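Local coordinates for protein putative pyridoxal phosphate-dependent transferase (Clostridium difficile, PDB 4DQ6) that binds pyridoxal-5'-phosphate and belongs to the class I and II aminotransferase family, probably acting as a cofactor-dependent transferase, at residues C275-L278 and V279-A283; F127-V130 and V131-N135; S221-K224 and E225-K228. All coordinates share one frame; numbering follows the deposited sequence.

Contact 1: C275-L278 and V279-A283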
# COMPACT_ATOMS: atom_id res chain seq x y z
N CYS A 275 8.40 -4.93 -3.27
CA CYS A 275 9.52 -5.34 -4.11
C CYS A 275 9.06 -5.98 -5.40
O CYS A 275 9.83 -5.99 -6.39
CB CYS A 275 10.46 -6.23 -3.36
SG CYS A 275 9.79 -7.71 -2.66
N PHE A 276 7.88 -6.58 -5.39
CA PHE A 276 7.40 -7.30 -6.57
C PHE A 276 6.73 -6.37 -7.57
O PHE A 276 6.88 -6.50 -8.77
CB PHE A 276 6.56 -8.49 -6.16
CG PHE A 276 7.35 -9.59 -5.53
CD1 PHE A 276 8.32 -10.26 -6.28
CD2 PHE A 276 7.17 -10.04 -4.20
CE1 PHE A 276 9.07 -11.31 -5.76
CE2 PHE A 276 7.97 -11.08 -3.65
CZ PHE A 276 8.91 -11.74 -4.48
N SER A 277 5.91 -5.45 -7.08
CA SER A 277 5.37 -4.43 -7.91
C SER A 277 6.44 -3.67 -8.70
O SER A 277 6.27 -3.33 -9.89
CB SER A 277 4.59 -3.46 -6.96
OG SER A 277 4.40 -2.21 -7.43
N LEU A 278 7.55 -3.37 -8.04
CA LEU A 278 8.62 -2.62 -8.68
C LEU A 278 9.10 -3.30 -9.95
O LEU A 278 9.16 -2.68 -11.03
CB LEU A 278 9.84 -2.50 -7.78
CG LEU A 278 10.88 -1.53 -8.31
CD1 LEU A 278 10.48 -0.11 -7.84
CD2 LEU A 278 12.27 -1.88 -7.79
N VAL A 279 9.40 -4.57 -9.82
CA VAL A 279 9.98 -5.28 -10.97
C VAL A 279 8.94 -5.63 -12.03
O VAL A 279 9.24 -5.60 -13.22
CB VAL A 279 10.81 -6.54 -10.58
CG1 VAL A 279 11.97 -6.21 -9.63
CG2 VAL A 279 9.90 -7.66 -10.10
N ALA A 280 7.71 -5.93 -11.60
CA ALA A 280 6.64 -6.27 -12.55
C ALA A 280 6.23 -5.08 -13.40
O ALA A 280 5.87 -5.24 -14.56
CB ALA A 280 5.44 -6.90 -11.85
N THR A 281 6.19 -3.89 -12.81
CA THR A 281 5.76 -2.73 -13.55
C THR A 281 6.74 -2.41 -14.68
O THR A 281 6.39 -2.25 -15.84
CB THR A 281 5.65 -1.53 -12.58
OG1 THR A 281 4.63 -1.78 -11.61
CG2 THR A 281 5.34 -0.23 -13.34
N GLU A 282 8.04 -2.44 -14.37
CA GLU A 282 9.05 -2.13 -15.36
C GLU A 282 9.07 -3.22 -16.43
O GLU A 282 9.14 -2.93 -17.62
CB GLU A 282 10.38 -2.05 -14.68
CG GLU A 282 11.49 -1.77 -15.65
CD GLU A 282 12.82 -1.42 -15.00
OE1 GLU A 282 12.86 -0.77 -13.93
OE2 GLU A 282 13.83 -1.75 -15.65
N ALA A 283 8.91 -4.48 -16.00
CA ALA A 283 8.88 -5.57 -16.97
C ALA A 283 7.67 -5.51 -17.91
O ALA A 283 7.80 -5.83 -19.08
CB ALA A 283 8.89 -6.93 -16.24
O HOH W 1 12.13 -1.68 -11.58
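Val279 opens the second half of this helical run by laying CG2 against the carbonyl of Phe276, the CG2 to O distance being 3.5 Å. Its CG1 lies near the carbonyl of Cys275, and the branched, compact side chain also packs on Ser53 of helix 48-58 and on Phe18 of the second subunit. Ala280 N then gives the regular helical hydrogen bond to Phe276 O (3.0 Å). A methyl suits this position, because CB sits 3.4 Å from that same Phe276 O and also meets Leu245.

Thr281 grips Ser277 O twice. Its backbone N donates at 3.0 Å to Ser277 O, and its hydroxyl OG1 donates to Ser277 O at 2.8 Å. The two donors come from opposite faces of the carbonyl plane. With chi1 at -65°, OG1 stands beside the backbone N and is turned back along the helix; it is also hydrogen-bonded to Ser247 OG. Glu282 reaches back through water: one molecule donates both to its OE1 (2.6 Å) and to Leu278 O (3.2 Å), while OE1 has a further partner in Ser71 OG.

On helix 275-287, which meets the other subunit where the two Phe276 rings touch, a threonine thus satisfies its hydroxyl within a buried setting: giving its proton to Ser277 O and bonded also to Ser247 OG, that hydroxyl ties the helix backbone to the segment carrying Ser247.

Contact 2: F127-V130 and V131-N135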
# COMPACT_ATOMS: atom_id res chain seq x y z
N PHE A 127 -15.84 6.33 -7.73
CA PHE A 127 -15.91 7.79 -8.05
C PHE A 127 -16.92 8.54 -7.16
O PHE A 127 -16.67 9.67 -6.71
CB PHE A 127 -16.32 8.01 -9.50
CG PHE A 127 -15.20 7.99 -10.50
CD1 PHE A 127 -14.07 7.24 -10.35
CD2 PHE A 127 -15.35 8.78 -11.64
CE1 PHE A 127 -13.08 7.28 -11.33
CE2 PHE A 127 -14.39 8.85 -12.61
CZ PHE A 127 -13.27 8.05 -12.48
N ASN A 128 -18.06 7.93 -6.95
CA ASN A 128 -19.11 8.45 -6.12
C ASN A 128 -18.68 8.40 -4.64
O ASN A 128 -18.70 9.42 -3.93
CB ASN A 128 -20.40 7.66 -6.46
CG ASN A 128 -21.65 8.17 -5.73
OD1 ASN A 128 -21.63 8.23 -4.52
ND2 ASN A 128 -22.77 8.40 -6.47
N SER A 129 -18.29 7.23 -4.17
CA SER A 129 -17.98 7.10 -2.78
C SER A 129 -16.76 7.88 -2.35
O SER A 129 -16.69 8.32 -1.20
CB SER A 129 -17.87 5.64 -2.37
OG SER A 129 -16.98 4.97 -3.15
N VAL A 130 -15.75 8.03 -3.22
CA VAL A 130 -14.54 8.73 -2.79
C VAL A 130 -14.84 10.20 -2.50
O VAL A 130 -14.27 10.77 -1.58
CB VAL A 130 -13.35 8.56 -3.79
CG1 VAL A 130 -13.53 9.44 -5.03
CG2 VAL A 130 -12.02 8.84 -3.05
N VAL A 131 -15.81 10.77 -3.20
CA VAL A 131 -16.17 12.16 -2.95
C VAL A 131 -16.91 12.29 -1.60
O VAL A 131 -16.57 13.14 -0.74
CB VAL A 131 -16.99 12.73 -4.13
CG1 VAL A 131 -17.61 14.08 -3.77
CG2 VAL A 131 -16.10 12.79 -5.40
N LYS A 132 -17.86 11.39 -1.41
CA LYS A 132 -18.69 11.34 -0.21
C LYS A 132 -17.89 10.99 1.05
O LYS A 132 -18.11 11.58 2.15
CB LYS A 132 -19.85 10.39 -0.38
CG LYS A 132 -20.82 10.90 -1.43
CD LYS A 132 -21.99 9.97 -1.66
CE LYS A 132 -23.06 10.66 -2.52
NZ LYS A 132 -23.94 9.62 -3.11
N ASN A 133 -16.98 10.02 0.92
CA ASN A 133 -16.22 9.57 2.07
C ASN A 133 -15.14 10.59 2.48
O ASN A 133 -14.60 10.51 3.59
CB ASN A 133 -15.52 8.26 1.74
CG ASN A 133 -16.46 7.08 1.63
OD1 ASN A 133 -17.56 7.08 2.15
ND2 ASN A 133 -15.95 6.01 0.98
N ASN A 134 -14.88 11.55 1.61
CA ASN A 134 -14.11 12.75 1.95
C ASN A 134 -14.92 13.99 2.34
O ASN A 134 -14.32 15.03 2.44
CB ASN A 134 -13.18 13.13 0.80
CG ASN A 134 -11.94 12.30 0.77
OD1 ASN A 134 -11.04 12.52 1.58
ND2 ASN A 134 -11.88 11.37 -0.16
N ASN A 135 -16.22 13.84 2.55
CA ASN A 135 -17.10 14.94 2.98
C ASN A 135 -17.01 16.11 2.02
O ASN A 135 -17.01 17.29 2.42
CB ASN A 135 -16.81 15.34 4.43
CG ASN A 135 -16.89 14.15 5.37
OD1 ASN A 135 -15.86 13.66 5.87
ND2 ASN A 135 -18.10 13.58 5.50
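With CG of Asn128 anti to the backbone N (chi1 -176°) and the Lys132 chain extended beyond CG, the amide and the ammonium of these residues, one turn apart, meet as the side chains slant across each other. Lys132 NZ donates to Asn128 OD1 at 3.0 Å, in the plane of the amide and on a lone pair, with CD of the lysine 3.4 Å from the same OD1. A long, flexible lysine suits this exposed flank, and the asparagine, whose ND2 is held by Glu121 OE2, offers a fixed acceptor.

Helix 126-133 is the crossover of a beta-alpha-beta unit between strands 116-119 and 137-140, and Val131 faces the sheet, touching Ile117, Leu138 and Ile169. Its CG2 lies 3.4 Å from Phe127 O, a buried carbonyl that has no hydrogen-bond partner.

At the C-terminal end, Asn133 N donates to Ser129 O at 2.7 Å. Asn134 adds its short side-chain amide to the backbone bonding: ND2 gives a bond of 2.8 Å to Val130 O, which lies close to the amide plane, and also bonds Ser104 OG. Its backbone N makes weak bonds to Val130 O and Val131 O. Asn135, with positive phi, is the C-prime residue of the Schellman motif that closes the helix.

Contact 3: S221-K224 and E225-K228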
# COMPACT_ATOMS: atom_id res chain seq x y z
N SER A 221 -2.71 15.46 -22.82
CA SER A 221 -1.83 15.44 -23.98
C SER A 221 -2.28 16.39 -25.11
O SER A 221 -1.57 16.58 -26.10
CB SER A 221 -1.73 14.01 -24.56
OG SER A 221 -2.88 13.63 -25.30
N ILE A 222 -3.48 16.93 -24.98
CA ILE A 222 -4.13 17.65 -26.10
C ILE A 222 -3.52 19.03 -26.37
O ILE A 222 -3.38 19.44 -27.53
CB ILE A 222 -5.64 17.75 -25.87
CG1 ILE A 222 -6.21 16.32 -25.91
CG2 ILE A 222 -6.33 18.65 -26.92
CD1 ILE A 222 -7.68 16.28 -25.52
N SER A 223 -3.12 19.70 -25.30
CA SER A 223 -2.52 21.04 -25.39
C SER A 223 -1.76 21.35 -24.11
O SER A 223 -1.97 20.73 -23.07
CB SER A 223 -3.59 22.09 -25.62
OG SER A 223 -4.38 22.33 -24.46
N LYS A 224 -0.94 22.38 -24.18
CA LYS A 224 -0.19 22.80 -23.00
C LYS A 224 -1.13 23.31 -21.92
O LYS A 224 -0.86 23.16 -20.75
CB LYS A 224 0.81 23.92 -23.36
CG LYS A 224 1.98 23.40 -24.19
CD LYS A 224 2.84 22.38 -23.45
CE LYS A 224 4.02 21.93 -24.31
NZ LYS A 224 5.27 21.84 -23.49
N GLU A 225 -2.21 23.95 -22.34
CA GLU A 225 -3.15 24.51 -21.40
C GLU A 225 -3.89 23.35 -20.68
O GLU A 225 -4.17 23.39 -19.46
CB GLU A 225 -4.15 25.38 -22.17
CG GLU A 225 -3.58 26.65 -22.86
CD GLU A 225 -2.55 26.43 -24.00
OE1 GLU A 225 -2.65 25.45 -24.80
OE2 GLU A 225 -1.62 27.31 -24.11
N PHE A 226 -4.19 22.29 -21.43
CA PHE A 226 -4.85 21.14 -20.79
C PHE A 226 -3.88 20.41 -19.88
O PHE A 226 -4.26 19.95 -18.80
CB PHE A 226 -5.38 20.20 -21.84
CG PHE A 226 -6.69 20.56 -22.44
CD1 PHE A 226 -7.17 21.87 -22.50
CD2 PHE A 226 -7.45 19.56 -23.03
CE1 PHE A 226 -8.37 22.14 -23.11
CE2 PHE A 226 -8.66 19.84 -23.63
CZ PHE A 226 -9.11 21.13 -23.69
N GLU A 227 -2.62 20.30 -20.30
CA GLU A 227 -1.56 19.71 -19.48
C GLU A 227 -1.50 20.39 -18.12
O GLU A 227 -1.33 19.74 -17.10
CB GLU A 227 -0.21 19.81 -20.21
CG GLU A 227 1.01 19.39 -19.41
CD GLU A 227 2.30 19.62 -20.18
OE1 GLU A 227 2.54 18.80 -21.10
OE2 GLU A 227 3.05 20.60 -19.86
N LYS A 228 -1.65 21.72 -18.11
CA LYS A 228 -1.58 22.43 -16.86
C LYS A 228 -2.84 22.33 -15.99
O LYS A 228 -2.79 22.63 -14.79
CB LYS A 228 -1.17 23.89 -17.13
CG LYS A 228 0.30 24.00 -17.58
CD LYS A 228 1.33 23.25 -16.68
CE LYS A 228 2.44 22.58 -17.52
NZ LYS A 228 3.60 21.99 -16.74
O HOH W 2 -0.54 23.65 -26.62
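Ser223 and Phe226 are joined by a capping bond: Phe226 N donates to Ser223 OG at 3.0 Å, with an N-H...O angle of 156°. The serine hydroxyl lies between the backbone N and the carbonyl carbon of its own residue (chi1 73°), a position from which it can face the first turn. Backbone bonds follow, Glu227 N to Ser223 O at 2.9 Å and Lys228 N to Lys224 O at 3.1 Å.

Ser223 is therefore the N-cap of helix 224-228, the short helix that leads toward strand 230-234 of the large mixed sheet. Serine suits the place because a small hydroxyl can fold back and accept from a first-turn amide. A water accepts from Lys224 N and, through a weak bond, donates to Glu225 OE1, whose chain is bent at chi2 (64°) back over the start of the helix. The Glu225 carboxylate, near the helix N-terminus, is probably also favoured by the helix dipole.

Apolar packing is made by Ile222 and Phe226, which slant across each other; Ile222 CB approaches Phe226 CD2 to 3.8 Å. Both also rest on helix 183-195, Ile222 on Leu186 and Phe226 on Leu194, so a branched aliphatic and a broad ring suit the side that faces that helix.

Charged contacts are looser, and those of Glu227 are provisional because its side chain has two conformers. In the one given, Lys224 and Glu227 run side by side, Lys224 NZ to Glu227 OE2 being 4.4 Å, beyond a salt bridge. Glu227 OE2 there pairs with Lys228 NZ at 3.5 Å, while that NZ also donates to Pro253 O.

How the contacts relate
The three contacts follow one another along the chain as contact 2, contact 3 and contact 1, and none touches another. Contacts 1 and 2 have centres about 30 Å apart, as do contacts 1 and 3; contacts 2 and 3 are about 27 Å apart between centres. Contact 2 lies nearer the cofactor than contact 1: the side chain of Phe127 is about 5 Å from a bound pyridoxal-5'-phosphate, that of Ser277 about 11 Å from one. Contacts 1 and 2 also touch the second subunit, but no other chain reaches contact 3. Helix 126-133 of contact 2 crosses from strand 116-119 to 137-140, and helix 224-228 of contact 3 precedes strand 230-234, all strands of the large mixed sheet.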